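L-lysine 6-monooxygenase (Pseudomonas syringae pv. tomato, PDB 5CQF) is probably an FAD- and NADPH-dependent monooxygenase that hydroxylates the side-chain amine of lysine or a related amino acid in siderophore biosynthesis. Local coordinates at residues 202-207 and 343-348; 208-213 and 348-353. One frame throughout, in Å; residues are numbered along the deposited sequence.

Contacts 1 and 2 follow one another along the same pair of parallel strands, 206-210 and 345-348, with Leu348 common to both. Backbone bonds between Leu208 and the residues Ala345 and Val347 carry the pairing from one to the other, over about 15 Å between their centres. Contact 1, at the start of the strands, is partly buried and chemically mixed: a partly exposed ion pair, and a buried tryptophan with an alanine methyl over its face and a valine alongside. Contact 2, where the strands run out into loops, is smaller and made mostly of partly exposed residues, although it lies closer to the centre of the chain; it depends on one backbone bond, glycines and a few methyl groups.

Contact 1 (202-207 and 343-348); sequences QLPKRW and VDAVVL
Arg206 and Asp344 meet side-on: Arg206 NE and NH2 each give a nearly straight hydrogen bond to a different carboxylate oxygen of Asp344, NH2 to OD1 at 2.7 Å and NE to OD2 at 3.1 Å. Both oxygens lie in the guanidinium plane, but the carboxylate is turned 54° against it, and the nitrogens come from above its own plane. The backbone N of Arg206 adds a third bond, to Asp344 OD2 on its anti side, so that this oxygen takes two donors from one residue. The bend of the arginine chain at chi3 (-55°) folds the guanidinium back to the aspartate. A short acid suits the place because its carboxylate must reach a main-chain N-H as well as the arginine. In return, Arg206 O accepts two backbone bonds, from Asp344 N at 2.8 Å and from Ala345 N.

Here parallel strands 206-210 and 345-348 begin, neighbours in the five-stranded parallel sheet of the probable NADPH-binding, Rossmann-like domain. At their bridge, Trp207 with Ala345, the methyl CB of Ala345 sits over the six-membered ring in a CH-pi contact, 3.6 Å from its centroid; a small residue lets the indole lie this close to the strand. Val347 CG2 reaches the same ring obliquely, 3.5 Å from Trp207 CZ3.

Trp207 NE1 gives a hydrogen bond to Pro204 O at 2.8 Å, from above the carbonyl plane, which fixes the indole. Pro204 also packs its CB against Asp344 CB (3.6 Å). Farther out, Phe187, Leu196 of helix 192-198 and Leu223 of helix 214-226 pack around Trp207.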
loop_
_atom_site.group_PDB
_atom_site.type_symbol
_atom_site.label_atom_id
_atom_site.label_comp_id
_atom_site.label_asym_id
_atom_site.label_seq_id
_atom_site.Cartn_x
_atom_site.Cartn_y
_atom_site.Cartn_z
ATOM N N GLN A 202 -35.259 10.878 -7.200
ATOM C CA GLN A 202 -34.904 10.609 -8.596
ATOM C C GLN A 202 -33.998 11.684 -9.143
ATOM O O GLN A 202 -34.407 12.846 -9.318
ATOM C CB GLN A 202 -36.150 10.504 -9.488
ATOM C CG GLN A 202 -35.854 10.269 -10.972
ATOM C CD GLN A 202 -35.371 8.861 -11.244
ATOM O OE1 GLN A 202 -36.053 7.886 -10.929
ATOM N NE2 GLN A 202 -34.185 8.740 -11.813
ATOM N N LEU A 203 -32.770 11.279 -9.434
ATOM C CA LEU A 203 -31.837 12.173 -10.085
ATOM C C LEU A 203 -32.027 12.143 -11.607
ATOM O O LEU A 203 -32.367 11.123 -12.161
ATOM C CB LEU A 203 -30.407 11.761 -9.742
ATOM C CG LEU A 203 -30.081 11.733 -8.255
ATOM C CD1 LEU A 203 -28.650 11.264 -8.062
ATOM C CD2 LEU A 203 -30.279 13.098 -7.626
ATOM N N PRO A 204 -31.752 13.257 -12.290
ATOM C CA PRO A 204 -31.667 13.204 -13.751
ATOM C C PRO A 204 -30.513 12.354 -14.261
ATOM O O PRO A 204 -29.521 12.175 -13.564
ATOM C CB PRO A 204 -31.480 14.667 -14.163
ATOM C CG PRO A 204 -31.080 15.390 -12.941
ATOM C CD PRO A 204 -31.552 14.614 -11.753
ATOM N N LYS A 205 -30.651 11.857 -15.480
ATOM C CA LYS A 205 -29.755 10.846 -16.031
ATOM C C LYS A 205 -28.433 11.404 -16.580
ATOM O O LYS A 205 -27.376 10.813 -16.389
ATOM C CB LYS A 205 -30.494 10.069 -17.148
ATOM C CG LYS A 205 -29.747 8.856 -17.708
ATOM C CD LYS A 205 -30.526 8.150 -18.819
ATOM C CE LYS A 205 -30.355 8.852 -20.170
ATOM N NZ LYS A 205 -31.471 8.589 -21.132
ATOM N N ARG A 206 -28.508 12.526 -17.290
ATOM C CA ARG A 206 -27.383 13.022 -18.075
ATOM C C ARG A 206 -26.806 14.239 -17.390
ATOM O O ARG A 206 -27.496 15.224 -17.190
ATOM C CB ARG A 206 -27.855 13.364 -19.482
ATOM C CG ARG A 206 -28.360 12.169 -20.283
ATOM C CD ARG A 206 -29.021 12.596 -21.601
ATOM N NE ARG A 206 -30.096 13.555 -21.324
ATOM C CZ ARG A 206 -30.678 14.353 -22.219
ATOM N NH1 ARG A 206 -30.334 14.317 -23.500
ATOM N NH2 ARG A 206 -31.618 15.196 -21.814
ATOM N N TRP A 207 -25.540 14.162 -17.003
ATOM C CA TRP A 207 -24.896 15.228 -16.266
ATOM C C TRP A 207 -23.669 15.705 -16.996
ATOM O O TRP A 207 -23.009 14.927 -17.669
ATOM C CB TRP A 207 -24.486 14.730 -14.923
ATOM C CG TRP A 207 -25.601 14.606 -13.985
ATOM C CD1 TRP A 207 -26.463 13.574 -13.901
ATOM C CD2 TRP A 207 -25.969 15.531 -12.952
ATOM N NE1 TRP A 207 -27.368 13.793 -12.907
ATOM C CE2 TRP A 207 -27.091 14.987 -12.297
ATOM C CE3 TRP A 207 -25.458 16.758 -12.517
ATOM C CZ2 TRP A 207 -27.720 15.620 -11.203
ATOM C CZ3 TRP A 207 -26.071 17.391 -11.420
ATOM C CH2 TRP A 207 -27.197 16.815 -10.782
ATOM N N VAL A 343 -27.539 17.536 -22.086
ATOM C CA VAL A 343 -27.566 17.003 -20.745
ATOM C C VAL A 343 -28.749 17.535 -19.969
ATOM O O VAL A 343 -29.367 18.487 -20.390
ATOM C CB VAL A 343 -26.257 17.320 -19.992
ATOM C CG1 VAL A 343 -25.115 16.550 -20.624
ATOM C CG2 VAL A 343 -25.948 18.804 -19.982
ATOM N N ASP A 344 -29.067 16.895 -18.848
ATOM C CA ASP A 344 -30.178 17.296 -17.990
ATOM C C ASP A 344 -29.713 18.244 -16.901
ATOM O O ASP A 344 -30.485 19.040 -16.424
ATOM C CB ASP A 344 -30.818 16.072 -17.357
ATOM C CG ASP A 344 -31.380 15.103 -18.390
ATOM O OD1 ASP A 344 -32.204 15.545 -19.235
ATOM O OD2 ASP A 344 -30.982 13.911 -18.385
ATOM N N ALA A 345 -28.455 18.147 -16.478
ATOM C CA ALA A 345 -27.937 19.035 -15.443
ATOM C C ALA A 345 -26.449 19.228 -15.544
ATOM O O ALA A 345 -25.752 18.396 -16.097
ATOM C CB ALA A 345 -28.287 18.513 -14.069
ATOM N N VAL A 346 -25.985 20.329 -14.959
ATOM C CA VAL A 346 -24.632 20.778 -15.058
ATOM C C VAL A 346 -24.144 21.123 -13.664
ATOM O O VAL A 346 -24.918 21.690 -12.868
ATOM C CB VAL A 346 -24.565 22.009 -15.952
ATOM C CG1 VAL A 346 -23.191 22.652 -15.917
ATOM C CG2 VAL A 346 -24.932 21.626 -17.374
ATOM N N VAL A 347 -22.893 20.718 -13.360
ATOM C CA VAL A 347 -22.206 21.038 -12.092
ATOM C C VAL A 347 -20.935 21.833 -12.393
ATOM O O VAL A 347 -20.115 21.408 -13.196
ATOM C CB VAL A 347 -21.786 19.786 -11.305
ATOM C CG1 VAL A 347 -20.968 20.160 -10.088
ATOM C CG2 VAL A 347 -22.973 18.976 -10.845
ATOM N N LEU A 348 -20.766 22.983 -11.751
ATOM C CA LEU A 348 -19.619 23.827 -12.019
ATOM C C LEU A 348 -18.593 23.593 -10.965
ATOM O O LEU A 348 -18.738 24.071 -9.860
ATOM C CB LEU A 348 -20.005 25.297 -12.054
ATOM C CG LEU A 348 -21.155 25.647 -12.997
ATOM C CD1 LEU A 348 -21.521 27.107 -12.829
ATOM C CD2 LEU A 348 -20.815 25.376 -14.445
#

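Contact 2 (208-213 and 348-353); sequences LVLGSG and LGTGYQ
Leu210 and Gly349 are joined by the one hydrogen bond of this contact, from Gly349 N to Leu210 O at 2.8 Å, with the N-H in the plane of the carbonyl. Packing is tight around it. Glycine suits both places, since Leu210 O lies where a CB of Gly349 would be and Gly349 O where one of Gly211 would be; the backbone angles of Gly211 (129°/164°) by themselves also call for glycine. The two backbones therefore pass closely, Gly211 CA 3.8 Å from Gly349 O.

Beside this backbone junction the side chains meet methyl to methyl. Leu210, its CG anti to the backbone N (chi1 179°), brings CD2 to 3.9 Å from Thr350 CG2 and 4.1 Å from Leu348 CD2. Threonine serves two sides here: its methyl faces the leucine, while OG1 hydrogen-bonds to Arg173 O. The loose side begins after Thr350: Gly351 to Gln353 make no contact with 208-213, and Tyr352 and Gln353 are exposed.

In segment 208-213, Ser212 OG bonds to His236 ND1, and Gly213 stands at the N-cap of helix 214-226. Strand, glycine-rich turn and helix, with Gly211, Gly213 and Ala216 spaced as GxGxxA, are consistent with the dinucleotide-binding turn of a Rossmann-type NADPH domain.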
loop_
_atom_site.group_PDB
_atom_site.type_symbol
_atom_site.label_atom_id
_atom_site.label_comp_id
_atom_site.label_asym_id
_atom_site.label_seq_id
_atom_site.Cartn_x
_atom_site.Cartn_y
_atom_site.Cartn_z
ATOM N N LEU A 208 -23.381 16.989 -16.879
ATOM C CA LEU A 208 -22.107 17.540 -17.304
ATOM C C LEU A 208 -21.443 18.094 -16.088
ATOM O O LEU A 208 -22.076 18.801 -15.331
ATOM C CB LEU A 208 -22.317 18.651 -18.317
ATOM C CG LEU A 208 -21.013 19.135 -18.942
ATOM C CD1 LEU A 208 -21.257 19.591 -20.358
ATOM C CD2 LEU A 208 -20.350 20.264 -18.166
ATOM N N VAL A 209 -20.189 17.738 -15.870
ATOM C CA VAL A 209 -19.423 18.262 -14.748
ATOM C C VAL A 209 -18.166 18.954 -15.287
ATOM O O VAL A 209 -17.316 18.323 -15.915
ATOM C CB VAL A 209 -19.025 17.139 -13.767
ATOM C CG1 VAL A 209 -18.232 17.675 -12.607
ATOM C CG2 VAL A 209 -20.256 16.428 -13.230
ATOM N N LEU A 210 -18.074 20.256 -15.056
ATOM C CA LEU A 210 -16.976 21.068 -15.563
ATOM C C LEU A 210 -15.903 21.181 -14.494
ATOM O O LEU A 210 -16.197 21.536 -13.349
ATOM C CB LEU A 210 -17.514 22.451 -15.891
ATOM C CG LEU A 210 -16.570 23.535 -16.425
ATOM C CD1 LEU A 210 -16.085 23.196 -17.825
ATOM C CD2 LEU A 210 -17.288 24.875 -16.439
ATOM N N GLY A 211 -14.669 20.855 -14.843
ATOM C CA GLY A 211 -13.550 21.104 -13.930
ATOM C C GLY A 211 -12.673 19.907 -13.688
ATOM O O GLY A 211 -13.080 18.767 -13.951
ATOM N N SER A 212 -11.486 20.171 -13.156
ATOM C CA SER A 212 -10.444 19.153 -13.062
ATOM C C SER A 212 -9.906 18.879 -11.652
ATOM O O SER A 212 -9.106 17.976 -11.477
ATOM C CB SER A 212 -9.292 19.526 -13.999
ATOM O OG SER A 212 -9.735 19.590 -15.357
ATOM N N GLY A 213 -10.335 19.646 -10.657
ATOM C CA GLY A 213 -9.898 19.444 -9.278
ATOM C C GLY A 213 -10.712 18.434 -8.473
ATOM O O GLY A 213 -11.588 17.730 -8.998
ATOM N N LEU A 348 -20.766 22.983 -11.751
ATOM C CA LEU A 348 -19.619 23.827 -12.019
ATOM C C LEU A 348 -18.593 23.593 -10.965
ATOM O O LEU A 348 -18.738 24.071 -9.860
ATOM C CB LEU A 348 -20.005 25.297 -12.054
ATOM C CG LEU A 348 -21.155 25.647 -12.997
ATOM C CD1 LEU A 348 -21.521 27.107 -12.829
ATOM C CD2 LEU A 348 -20.815 25.376 -14.445
ATOM N N GLY A 349 -17.542 22.849 -11.301
ATOM C CA GLY A 349 -16.411 22.680 -10.390
ATOM C C GLY A 349 -15.372 23.714 -10.752
ATOM O O GLY A 349 -14.224 23.394 -11.004
ATOM N N THR A 350 -15.783 24.966 -10.778
ATOM C CA THR A 350 -14.950 26.045 -11.252
ATOM C C THR A 350 -14.086 26.645 -10.154
ATOM O O THR A 350 -13.268 27.511 -10.445
ATOM C CB THR A 350 -15.823 27.168 -11.835
ATOM O OG1 THR A 350 -16.983 27.358 -11.014
ATOM C CG2 THR A 350 -16.264 26.828 -13.230
ATOM N N GLY A 351 -14.266 26.202 -8.904
ATOM C CA GLY A 351 -13.509 26.748 -7.783
ATOM C C GLY A 351 -14.028 28.087 -7.266
ATOM O O GLY A 351 -15.191 28.448 -7.496
ATOM N N TYR A 352 -13.154 28.812 -6.562
ATOM C CA TYR A 352 -13.501 30.057 -5.857
ATOM C C TYR A 352 -12.654 31.234 -6.332
ATOM O O TYR A 352 -11.465 31.097 -6.651
ATOM C CB TYR A 352 -13.355 29.892 -4.325
ATOM C CG TYR A 352 -14.277 28.834 -3.735
ATOM C CD1 TYR A 352 -13.926 27.486 -3.762
ATOM C CD2 TYR A 352 -15.506 29.173 -3.172
ATOM C CE1 TYR A 352 -14.768 26.509 -3.248
ATOM C CE2 TYR A 352 -16.355 28.202 -2.650
ATOM C CZ TYR A 352 -15.985 26.868 -2.696
ATOM O OH TYR A 352 -16.810 25.889 -2.180
ATOM N N GLN A 353 -13.299 32.394 -6.349
ATOM C CA GLN A 353 -12.715 33.655 -6.802
ATOM C C GLN A 353 -11.780 34.235 -5.751
ATOM O O GLN A 353 -12.146 34.281 -4.585
ATOM C CB GLN A 353 -13.845 34.673 -7.070
ATOM C CG GLN A 353 -13.411 35.926 -7.841
ATOM C CD GLN A 353 -12.798 35.632 -9.229
ATOM O OE1 GLN A 353 -11.756 35.006 -9.345
ATOM N NE2 GLN A 353 -13.443 36.114 -10.270
#